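Side-chain contact in DNA processing protein DprA (Streptococcus pneumoniae, PDB 3UQZ), which helps load the RecA recombinase onto incoming single-stranded DNA during natural transformation, binding that DNA cooperatively and protecting it from nucleases: residues 192-197 with 205-210. Sequence-based numbering, arbitrary orientation.
Sequences SEYGPG and FPARNR
E193 is extended beyond CG, and R210 bends at its third torsion (chi3 68°); between them they bring a carboxylate and a guanidinium together, the two side chains crossing at about a right angle. Glutamate supplies that carboxylate on a chain long enough to meet R210. The salt bridge runs from R210 NH2 to E193 OE2 at 2.6 Å, although as a hydrogen bond it is weak, with an N-H...O angle of only 127°. The carboxylate sits at the guanidinium edge, its own plane turned 45° from that of the arginine. Arginine suits this place because its several N-H groups serve different partners: R210 NE donates to A207 O at 3.0 Å, three residues earlier in the same helix, and NH1 bonds to D90 O, so each of its three nitrogens has a partner. The contact belongs to the Rossmann-like domain, where the chain leaves strand 189-192 of the central sheet, passes through a loop and returns as helix 204-215. S192 OG accepts from Y194 N at 3.2 Å in an ST turn, a role suited to a short hydroxyl side chain, and also bonds to T167 O. The long aromatic side chain of Y194 carries a hydroxyl to the helix, where Y194 OH meets the small methyl A207 CB at an ordinary van der Waals 3.6 Å. E193 CB lies over the centre of one ring face, 4.3 Å above the plane, and the ring also stacks with H204.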
loop_
_atom_site.group_PDB
_atom_site.type_symbol
_atom_site.label_atom_id
_atom_site.label_comp_id
_atom_site.label_asym_id
_atom_site.label_seq_id
_atom_site.Cartn_x
_atom_site.Cartn_y
_atom_site.Cartn_z
ATOM N N SER A 192 -20.030 -12.906 -23.894
ATOM C CA SER A 192 -21.217 -13.123 -23.053
ATOM C C SER A 192 -21.587 -14.601 -22.941
ATOM O O SER A 192 -21.442 -15.350 -23.903
ATOM C CB SER A 192 -22.416 -12.334 -23.580
ATOM O OG SER A 192 -23.497 -12.377 -22.663
ATOM N N GLU A 193 -22.081 -15.012 -21.774
ATOM C CA GLU A 193 -22.549 -16.378 -21.522
ATOM C C GLU A 193 -24.055 -16.433 -21.790
ATOM O O GLU A 193 -24.617 -17.515 -21.869
ATOM C CB GLU A 193 -22.314 -16.737 -20.047
ATOM C CG GLU A 193 -21.187 -17.722 -19.811
ATOM C CD GLU A 193 -21.043 -18.159 -18.369
ATOM O OE1 GLU A 193 -20.626 -19.315 -18.143
ATOM O OE2 GLU A 193 -21.398 -17.373 -17.462
ATOM N N TYR A 194 -24.697 -15.256 -21.899
ATOM C CA TYR A 194 -26.130 -15.061 -22.057
ATOM C C TYR A 194 -26.588 -14.926 -23.498
ATOM O O TYR A 194 -25.945 -14.272 -24.313
ATOM C CB TYR A 194 -26.596 -13.888 -21.177
ATOM C CG TYR A 194 -26.001 -13.985 -19.787
ATOM C CD1 TYR A 194 -26.436 -14.960 -18.889
ATOM C CD2 TYR A 194 -24.919 -13.196 -19.415
ATOM C CE1 TYR A 194 -25.820 -15.130 -17.650
ATOM C CE2 TYR A 194 -24.304 -13.350 -18.172
ATOM C CZ TYR A 194 -24.768 -14.309 -17.289
ATOM O OH TYR A 194 -24.158 -14.489 -16.075
ATOM N N GLY A 195 -27.695 -15.583 -23.798
ATOM C CA GLY A 195 -28.281 -15.613 -25.129
ATOM C C GLY A 195 -29.067 -14.367 -25.478
ATOM O O GLY A 195 -29.204 -13.472 -24.641
ATOM N N PRO A 196 -29.615 -14.292 -26.713
ATOM C CA PRO A 196 -30.350 -13.083 -27.130
ATOM C C PRO A 196 -31.472 -12.608 -26.209
ATOM O O PRO A 196 -32.259 -13.413 -25.707
ATOM C CB PRO A 196 -30.865 -13.455 -28.522
ATOM C CG PRO A 196 -29.894 -14.478 -29.023
ATOM C CD PRO A 196 -29.537 -15.277 -27.811
ATOM N N GLY A 197 -31.514 -11.305 -25.968
ATOM C CA GLY A 197 -32.550 -10.678 -25.158
ATOM C C GLY A 197 -32.471 -10.827 -23.652
ATOM O O GLY A 197 -33.360 -10.331 -22.957
ATOM N N PHE A 205 -23.729 -10.438 -12.912
ATOM C CA PHE A 205 -22.532 -9.637 -12.680
ATOM C C PHE A 205 -21.414 -10.317 -11.899
ATOM O O PHE A 205 -20.323 -10.414 -12.468
ATOM C CB PHE A 205 -22.886 -8.204 -12.264
ATOM C CG PHE A 205 -23.793 -7.586 -13.310
ATOM C CD1 PHE A 205 -23.272 -7.094 -14.503
ATOM C CD2 PHE A 205 -25.177 -7.600 -13.150
ATOM C CE1 PHE A 205 -24.112 -6.587 -15.495
ATOM C CE2 PHE A 205 -26.018 -7.091 -14.146
ATOM C CZ PHE A 205 -25.480 -6.583 -15.307
ATOM N N PRO A 206 -21.645 -10.906 -10.689
ATOM C CA PRO A 206 -20.571 -11.682 -10.036
ATOM C C PRO A 206 -20.103 -12.850 -10.910
ATOM O O PRO A 206 -18.913 -13.162 -10.910
ATOM C CB PRO A 206 -21.239 -12.208 -8.762
ATOM C CG PRO A 206 -22.364 -11.293 -8.521
ATOM C CD PRO A 206 -22.876 -10.926 -9.868
ATOM N N ALA A 207 -21.035 -13.465 -11.676
ATOM C CA ALA A 207 -20.772 -14.583 -12.591
ATOM C C ALA A 207 -19.818 -14.170 -13.739
ATOM O O ALA A 207 -18.845 -14.862 -14.023
ATOM C CB ALA A 207 -22.087 -15.122 -13.142
ATOM N N ARG A 208 -20.113 -13.035 -14.366
ATOM C CA ARG A 208 -19.381 -12.360 -15.442
ATOM C C ARG A 208 -17.948 -12.034 -14.947
ATOM O O ARG A 208 -16.990 -12.208 -15.705
ATOM C CB ARG A 208 -20.166 -11.071 -15.767
ATOM C CG ARG A 208 -19.670 -10.181 -16.867
ATOM C CD ARG A 208 -18.884 -8.947 -16.427
ATOM N NE ARG A 208 -19.286 -8.374 -15.148
ATOM C CZ ARG A 208 -19.682 -7.124 -14.984
ATOM N NH1 ARG A 208 -19.767 -6.309 -16.021
ATOM N NH2 ARG A 208 -20.006 -6.678 -13.781
ATOM N N ASN A 209 -17.809 -11.592 -13.671
ATOM C CA ASN A 209 -16.526 -11.236 -13.053
ATOM C C ASN A 209 -15.515 -12.377 -12.995
ATOM O O ASN A 209 -14.309 -12.134 -13.117
ATOM C CB ASN A 209 -16.724 -10.624 -11.677
ATOM C CG ASN A 209 -17.374 -9.269 -11.693
ATOM O OD1 ASN A 209 -17.213 -8.464 -12.619
ATOM N ND2 ASN A 209 -18.101 -8.973 -10.637
ATOM N N ARG A 210 -16.009 -13.608 -12.807
ATOM C CA ARG A 210 -15.231 -14.850 -12.772
ATOM C C ARG A 210 -14.473 -15.030 -14.112
ATOM O O ARG A 210 -13.302 -15.417 -14.100
ATOM C CB ARG A 210 -16.175 -16.024 -12.439
ATOM C CG ARG A 210 -15.986 -17.307 -13.251
ATOM C CD ARG A 210 -17.127 -18.308 -13.118
ATOM N NE ARG A 210 -18.336 -17.787 -13.750
ATOM C CZ ARG A 210 -18.955 -18.352 -14.779
ATOM N NH1 ARG A 210 -18.507 -19.489 -15.290
ATOM N NH2 ARG A 210 -20.035 -17.789 -15.296
#